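Local coordinates for protein extracellular PQQ-dependent sugar dehydrogenase (Coprinopsis cinerea, PDB 6JT6) that carries a b-type haem in its cytochrome domain, which probably accepts electrons from the PQQ-dependent domain that oxidises sugars, at residues G62-W74 / S83-Y96. Residues are numbered along the deposited sequence; the frame is centred on the assembly and turned at random.
Sequences GGSMRNNPLLVGW and SARWATDYAPPSIY. With HEM (protoporphyrin IX containing Fe), chain C; NAG (2-acetamido-2-deoxy-beta-D-glucopyranose), chain B.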
loop_
_atom_site.group_PDB
_atom_site.type_symbol
_atom_site.label_atom_id
_atom_site.label_comp_id
_atom_site.label_asym_id
_atom_site.label_seq_id
_atom_site.Cartn_x
_atom_site.Cartn_y
_atom_site.Cartn_z
ATOM N N GLY A 62 8.664 1.345 6.798
ATOM C CA GLY A 62 9.830 0.968 7.590
ATOM C C GLY A 62 9.483 0.137 8.805
ATOM O O GLY A 62 10.360 -0.120 9.608
ATOM N N GLY A 63 8.212 -0.293 8.926
ATOM C CA GLY A 63 7.771 -1.147 10.021
ATOM C C GLY A 63 7.089 -0.361 11.135
ATOM O O GLY A 63 5.857 -0.383 11.288
ATOM N N SER A 64 7.913 0.340 11.919
ATOM C CA SER A 64 7.414 1.176 12.988
ATOM C C SER A 64 6.497 2.261 12.419
ATOM O O SER A 64 6.757 2.829 11.320
ATOM C CB SER A 64 8.612 1.809 13.742
ATOM O OG SER A 64 8.136 2.853 14.559
ATOM N N MET A 65 5.421 2.556 13.152
ATOM C CA MET A 65 4.572 3.696 12.847
ATOM C C MET A 65 5.355 5.015 12.909
ATOM O O MET A 65 5.007 6.001 12.224
ATOM C CB MET A 65 3.412 3.780 13.847
ATOM C CG MET A 65 2.415 4.890 13.509
ATOM S SD MET A 65 1.162 5.158 14.753
ATOM C CE MET A 65 0.690 6.801 14.180
ATOM N N ARG A 66 6.419 5.016 13.717
ATOM C CA ARG A 66 7.182 6.239 13.933
ATOM C C ARG A 66 8.304 6.459 12.925
ATOM O O ARG A 66 9.206 5.608 12.768
ATOM C CB ARG A 66 7.729 6.311 15.358
ATOM C CG ARG A 66 6.651 6.385 16.439
ATOM C CD ARG A 66 7.240 5.996 17.805
ATOM N NE ARG A 66 7.954 4.713 17.696
ATOM C CZ ARG A 66 9.283 4.552 17.690
ATOM N NH1 ARG A 66 10.104 5.603 17.837
ATOM N NH2 ARG A 66 9.800 3.332 17.537
ATOM N N ASN A 67 8.244 7.618 12.261
ATOM C CA ASN A 67 9.333 8.110 11.413
ATOM C C ASN A 67 9.600 7.278 10.145
ATOM O O ASN A 67 10.744 7.052 9.730
ATOM C CB ASN A 67 10.605 8.343 12.270
ATOM C CG ASN A 67 10.297 9.173 13.508
ATOM O OD1 ASN A 67 9.830 10.315 13.393
ATOM N ND2 ASN A 67 10.527 8.605 14.681
ATOM N N ASN A 68 8.525 6.857 9.515
ATOM C CA ASN A 68 8.610 6.156 8.218
ATOM C C ASN A 68 7.378 6.594 7.429
ATOM O O ASN A 68 6.347 6.869 8.032
ATOM C CB ASN A 68 8.605 4.611 8.405
ATOM C CG ASN A 68 9.817 4.086 9.167
ATOM O OD1 ASN A 68 10.945 4.124 8.684
ATOM N ND2 ASN A 68 9.582 3.551 10.337
ATOM N N PRO A 69 7.460 6.652 6.081
ATOM C CA PRO A 69 6.259 6.921 5.298
ATOM C C PRO A 69 5.132 5.974 5.663
ATOM O O PRO A 69 5.335 4.747 5.738
ATOM C CB PRO A 69 6.713 6.650 3.843
ATOM C CG PRO A 69 8.178 6.975 3.887
ATOM C CD PRO A 69 8.593 6.331 5.194
ATOM N N LEU A 70 3.968 6.575 5.883
ATOM C CA LEU A 70 2.745 5.836 6.135
ATOM C C LEU A 70 1.828 6.089 4.950
ATOM O O LEU A 70 1.512 7.238 4.645
ATOM C CB LEU A 70 2.091 6.291 7.448
ATOM C CG LEU A 70 2.935 6.355 8.745
ATOM C CD1 LEU A 70 2.039 6.814 9.888
ATOM C CD2 LEU A 70 3.590 5.030 9.174
ATOM N N LEU A 71 1.411 5.031 4.270
ATOM C CA LEU A 71 0.441 5.219 3.178
ATOM C C LEU A 71 -0.891 4.713 3.624
ATOM O O LEU A 71 -0.987 3.652 4.231
ATOM C CB LEU A 71 0.882 4.539 1.872
ATOM C CG LEU A 71 2.329 4.741 1.406
ATOM C CD1 LEU A 71 2.565 3.940 0.134
ATOM C CD2 LEU A 71 2.717 6.205 1.209
ATOM N N VAL A 72 -1.932 5.479 3.331
ATOM C CA VAL A 72 -3.259 5.134 3.768
ATOM C C VAL A 72 -4.236 5.252 2.602
ATOM O O VAL A 72 -4.269 6.275 1.892
ATOM C CB VAL A 72 -3.680 5.905 5.050
ATOM C CG1 VAL A 72 -3.669 7.400 4.831
ATOM C CG2 VAL A 72 -5.049 5.465 5.546
ATOM N N GLY A 73 -4.981 4.174 2.383
ATOM C CA GLY A 73 -5.983 4.135 1.334
ATOM C C GLY A 73 -7.361 3.828 1.858
ATOM O O GLY A 73 -7.526 3.221 2.932
ATOM N N TRP A 74 -8.370 4.263 1.101
ATOM C CA TRP A 74 -9.748 3.969 1.393
ATOM C C TRP A 74 -10.608 4.168 0.140
ATOM O O TRP A 74 -10.107 4.635 -0.910
ATOM C CB TRP A 74 -10.250 4.776 2.593
ATOM C CG TRP A 74 -10.375 6.258 2.345
ATOM C CD1 TRP A 74 -11.497 6.943 1.947
ATOM C CD2 TRP A 74 -9.343 7.235 2.529
ATOM N NE1 TRP A 74 -11.224 8.303 1.871
ATOM C CE2 TRP A 74 -9.912 8.510 2.235
ATOM C CE3 TRP A 74 -8.011 7.160 2.950
ATOM C CZ2 TRP A 74 -9.175 9.706 2.312
ATOM C CZ3 TRP A 74 -7.269 8.359 3.033
ATOM C CH2 TRP A 74 -7.861 9.618 2.701
ATOM N N SER A 83 -3.165 8.465 0.496
ATOM C CA SER A 83 -2.467 9.568 1.112
ATOM C C SER A 83 -1.137 9.064 1.697
ATOM O O SER A 83 -1.055 7.910 2.165
ATOM C CB SER A 83 -3.366 10.180 2.190
ATOM O OG SER A 83 -2.678 11.127 2.982
ATOM N N ALA A 84 -0.112 9.917 1.663
ATOM C CA ALA A 84 1.143 9.643 2.357
ATOM C C ALA A 84 1.158 10.460 3.632
ATOM O O ALA A 84 0.826 11.665 3.606
ATOM C CB ALA A 84 2.357 10.005 1.495
ATOM N N ARG A 85 1.568 9.820 4.739
ATOM C CA ARG A 85 1.625 10.482 6.050
ATOM C C ARG A 85 2.881 10.167 6.845
ATOM O O ARG A 85 3.663 9.315 6.450
ATOM C CB ARG A 85 0.365 10.195 6.861
ATOM C CG ARG A 85 -0.876 10.456 6.027
ATOM C CD ARG A 85 -2.097 10.780 6.806
ATOM N NE ARG A 85 -3.191 11.029 5.861
ATOM C CZ ARG A 85 -4.449 11.285 6.205
ATOM N NH1 ARG A 85 -4.795 11.323 7.503
ATOM N NH2 ARG A 85 -5.363 11.496 5.247
ATOM N N TRP A 86 3.045 10.885 7.961
ATOM C CA TRP A 86 4.240 10.841 8.781
ATOM C C TRP A 86 3.880 11.171 10.224
ATOM O O TRP A 86 3.227 12.170 10.475
ATOM C CB TRP A 86 5.285 11.822 8.270
ATOM C CG TRP A 86 6.618 11.598 8.895
ATOM C CD1 TRP A 86 7.006 11.973 10.154
ATOM C CD2 TRP A 86 7.749 10.927 8.304
ATOM N NE1 TRP A 86 8.324 11.578 10.380
ATOM C CE2 TRP A 86 8.801 10.948 9.261
ATOM C CE3 TRP A 86 7.988 10.338 7.048
ATOM C CZ2 TRP A 86 10.083 10.402 8.996
ATOM C CZ3 TRP A 86 9.254 9.790 6.787
ATOM C CH2 TRP A 86 10.278 9.816 7.763
ATOM N N ALA A 87 4.276 10.290 11.155
ATOM C CA ALA A 87 4.073 10.465 12.602
ATOM C C ALA A 87 5.435 10.425 13.318
ATOM O O ALA A 87 6.260 9.542 13.049
ATOM C CB ALA A 87 3.203 9.341 13.120
ATOM N N THR A 88 5.692 11.356 14.225
ATOM C CA THR A 88 6.932 11.256 15.028
ATOM C C THR A 88 6.732 10.486 16.347
ATOM O O THR A 88 7.702 10.225 17.067
ATOM C CB THR A 88 7.533 12.638 15.313
ATOM O OG1 THR A 88 6.540 13.437 15.959
ATOM C CG2 THR A 88 7.956 13.334 14.005
ATOM N N ASP A 89 5.479 10.149 16.667
ATOM C CA ASP A 89 5.125 9.309 17.813
ATOM C C ASP A 89 3.810 8.583 17.524
ATOM O O ASP A 89 3.333 8.606 16.376
ATOM C CB ASP A 89 5.046 10.116 19.118
ATOM C CG ASP A 89 5.063 9.210 20.376
ATOM O OD1 ASP A 89 5.820 8.226 20.422
ATOM O OD2 ASP A 89 4.286 9.453 21.310
ATOM N N TYR A 90 3.235 7.947 18.549
ATOM C CA TYR A 90 1.934 7.277 18.480
ATOM C C TYR A 90 0.801 8.273 18.553
ATOM O O TYR A 90 0.028 8.281 19.513
ATOM C CB TYR A 90 1.807 6.217 19.582
ATOM C CG TYR A 90 2.712 5.011 19.368
ATOM C CD1 TYR A 90 2.853 4.445 18.097
ATOM C CD2 TYR A 90 3.421 4.427 20.435
ATOM C CE1 TYR A 90 3.661 3.355 17.871
ATOM C CE2 TYR A 90 4.243 3.309 20.223
ATOM C CZ TYR A 90 4.363 2.786 18.926
ATOM O OH TYR A 90 5.174 1.686 18.654
ATOM N N ALA A 91 0.693 9.097 17.511
ATOM C CA ALA A 91 -0.251 10.221 17.467
ATOM C C ALA A 91 -0.806 10.355 16.041
ATOM O O ALA A 91 -0.198 9.805 15.127
ATOM C CB ALA A 91 0.480 11.492 17.870
ATOM N N PRO A 92 -1.948 11.082 15.837
ATOM C CA PRO A 92 -2.431 11.273 14.456
ATOM C C PRO A 92 -1.307 11.735 13.489
ATOM O O PRO A 92 -0.649 12.745 13.752
ATOM C CB PRO A 92 -3.533 12.352 14.609
ATOM C CG PRO A 92 -4.041 12.174 16.011
ATOM C CD PRO A 92 -2.902 11.631 16.834
ATOM N N PRO A 93 -1.038 10.960 12.414
ATOM C CA PRO A 93 0.000 11.367 11.445
ATOM C C PRO A 93 -0.345 12.663 10.703
ATOM O O PRO A 93 -1.531 12.981 10.505
ATOM C CB PRO A 93 0.030 10.188 10.453
ATOM C CG PRO A 93 -0.426 9.023 11.278
ATOM C CD PRO A 93 -1.518 9.594 12.137
ATOM N N SER A 94 0.694 13.382 10.288
ATOM C CA SER A 94 0.546 14.558 9.416
ATOM C C SER A 94 0.692 14.159 7.965
ATOM O O SER A 94 1.279 13.141 7.683
ATOM C CB SER A 94 1.697 15.539 9.697
ATOM O OG SER A 94 1.789 15.824 11.082
ATOM N N ILE A 95 0.289 15.038 7.053
ATOM C CA ILE A 95 0.507 14.852 5.621
ATOM C C ILE A 95 2.001 14.923 5.324
ATOM O O ILE A 95 2.723 15.771 5.861
ATOM C CB ILE A 95 -0.268 15.897 4.759
ATOM C CG1 ILE A 95 -1.794 15.836 5.000
ATOM C CG2 ILE A 95 0.061 15.753 3.274
ATOM C CD1 ILE A 95 -2.440 14.460 4.915
ATOM N N TYR A 96 2.463 13.981 4.501
ATOM C CA TYR A 96 3.872 13.878 4.184
ATOM C C TYR A 96 3.996 14.099 2.687
ATOM O O TYR A 96 3.371 13.391 1.888
ATOM C CB TYR A 96 4.396 12.521 4.664
ATOM C CG TYR A 96 5.759 12.114 4.192
ATOM C CD1 TYR A 96 6.872 12.977 4.296
ATOM C CD2 TYR A 96 5.966 10.837 3.673
ATOM C CE1 TYR A 96 8.130 12.575 3.848
ATOM C CE2 TYR A 96 7.219 10.427 3.239
ATOM C CZ TYR A 96 8.289 11.289 3.320
ATOM O OH TYR A 96 9.523 10.852 2.871
HETATM C CHA HEM C . 0.990 1.172 16.062
HETATM C CHB HEM C . -1.442 5.154 17.450
HETATM C CHC HEM C . -2.655 6.058 12.850
HETATM C CHD HEM C . 0.509 2.578 11.434
HETATM C C1A HEM C . 0.389 2.147 16.839
HETATM C C2A HEM C . 0.358 2.137 18.257
HETATM C C3A HEM C . -0.342 3.259 18.635
HETATM C C4A HEM C . -0.737 3.962 17.464
HETATM C CMA HEM C . -0.651 3.696 20.059
HETATM C CAA HEM C . 0.978 1.096 19.177
HETATM C CBA HEM C . 0.331 -0.295 19.062
HETATM C CGA HEM C . -1.168 -0.315 19.211
HETATM O O1A HEM C . -1.928 -0.600 18.248
HETATM O O2A HEM C . -1.672 -0.048 20.324
HETATM C C1B HEM C . -2.006 5.739 16.320
HETATM C C2B HEM C . -2.892 6.868 16.381
HETATM C C3B HEM C . -3.278 7.105 15.076
HETATM C C4B HEM C . -2.582 6.097 14.241
HETATM C CMB HEM C . -3.332 7.608 17.661
HETATM C CAB HEM C . -4.173 8.145 14.496
HETATM C CBB HEM C . -5.264 8.601 15.101
HETATM C C1C HEM C . -1.825 5.238 12.037
HETATM C C2C HEM C . -1.806 5.253 10.623
HETATM C C3C HEM C . -0.903 4.268 10.202
HETATM C C4C HEM C . -0.386 3.622 11.387
HETATM C CMC HEM C . -2.610 6.228 9.781
HETATM C CAC HEM C . -0.528 3.962 8.793
HETATM C CBC HEM C . -1.428 4.034 7.788
HETATM C C1D HEM C . 0.810 1.885 12.616
HETATM C C2D HEM C . 1.670 0.682 12.619
HETATM C C3D HEM C . 1.826 0.301 13.893
HETATM C C4D HEM C . 1.056 1.291 14.675
HETATM C CMD HEM C . 2.279 -0.029 11.439
HETATM C CAD HEM C . 2.579 -0.927 14.401
HETATM C CBD HEM C . 4.081 -0.750 14.535
HETATM C CGD HEM C . 4.360 0.121 15.729
HETATM O O1D HEM C . 4.939 1.238 15.632
HETATM O O2D HEM C . 3.968 -0.271 16.836
HETATM N NA HEM C . -0.314 3.259 16.368
HETATM N NB HEM C . -1.855 5.324 15.056
HETATM N NC HEM C . -1.000 4.225 12.469
HETATM N ND HEM C . 0.487 2.242 13.888
HETATM FE FE HEM C . -0.624 3.726 14.456
HETATM C C1 NAG B . 11.263 13.028 -2.500
HETATM C C2 NAG B . 11.174 14.499 -2.894
HETATM C C3 NAG B . 12.042 15.365 -1.971
HETATM C C4 NAG B . 11.814 15.077 -0.479
HETATM C C5 NAG B . 11.920 13.573 -0.173
HETATM C C6 NAG B . 11.376 13.292 1.223
HETATM C C7 NAG B . 10.953 14.792 -5.345
HETATM C C8 NAG B . 11.795 14.809 -6.595
HETATM N N2 NAG B . 11.673 14.594 -4.243
HETATM O O3 NAG B . 11.733 16.731 -2.228
HETATM O O4 NAG B . 12.765 15.835 0.304
HETATM O O5 NAG B . 11.154 12.778 -1.096
HETATM O O6 NAG B . 11.674 11.958 1.677
HETATM O O7 NAG B . 9.735 14.952 -5.355
HETATM O O HOH W 1 6.964 2.256 16.844
HETATM O O HOH W 2 5.689 7.908 10.397
HETATM O O HOH W 3 9.627 8.512 17.996
#
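L70 and R85 pair across an antiparallel beta hairpin whose open end, away from the turn, runs on into two loops that hold the haem, in a beta-sandwich cytochrome domain related to that of cellobiose dehydrogenase. L70 N donates to R85 O at 2.8 Å and R85 N to L70 O; V72 and S83 repeat the pattern, and L71 and A84 form the non-hydrogen-bonded pair between. The packing is tight here. L71 sends CD2 against A84 CB (3.8 Å) on the face buried against strands 43-51 and 113-121, where a branched apolar residue beside a small one fits. On the other face L70 packs against a haem vinyl group, with V72 CB near the vinyl's end, and L70 CD1 meets P93 CG at 3.6 Å, the rigid proline ring lying across the leucine. R85 runs out extended, V72 CG1 over one face of its guanidinium, and carries its charge to the carbonyls of P157 and S159.

M65 is an axial ligand of the haem iron. With CG anti to the backbone N (chi1 -175°) and the chain straight beyond, its soft thioether brings SD to 2.3 Å from FE; H164 is the other axial ligand. CE tucks against A87 CB and P93 CG, while SD lies at the edge of the Y90 ring, a Met-aromatic contact; one face of that ring lies over haem C2A and the opposite face carries R66 CD.

W86 is still closely covered, the backbone of N67 lying over one face of its broad indole. Toward solvent, at R66, T88 and D89, the fit loosens. R66 and D89 merely run alongside, their charges not touching, NE and OD1 4.9 Å apart. Water ties R66 elsewhere: one molecule accepts from R66 NE, hydrogen-bonds to S64 OG and Y90 OH, and donates to propionate O1D of the haem at 2.6 Å.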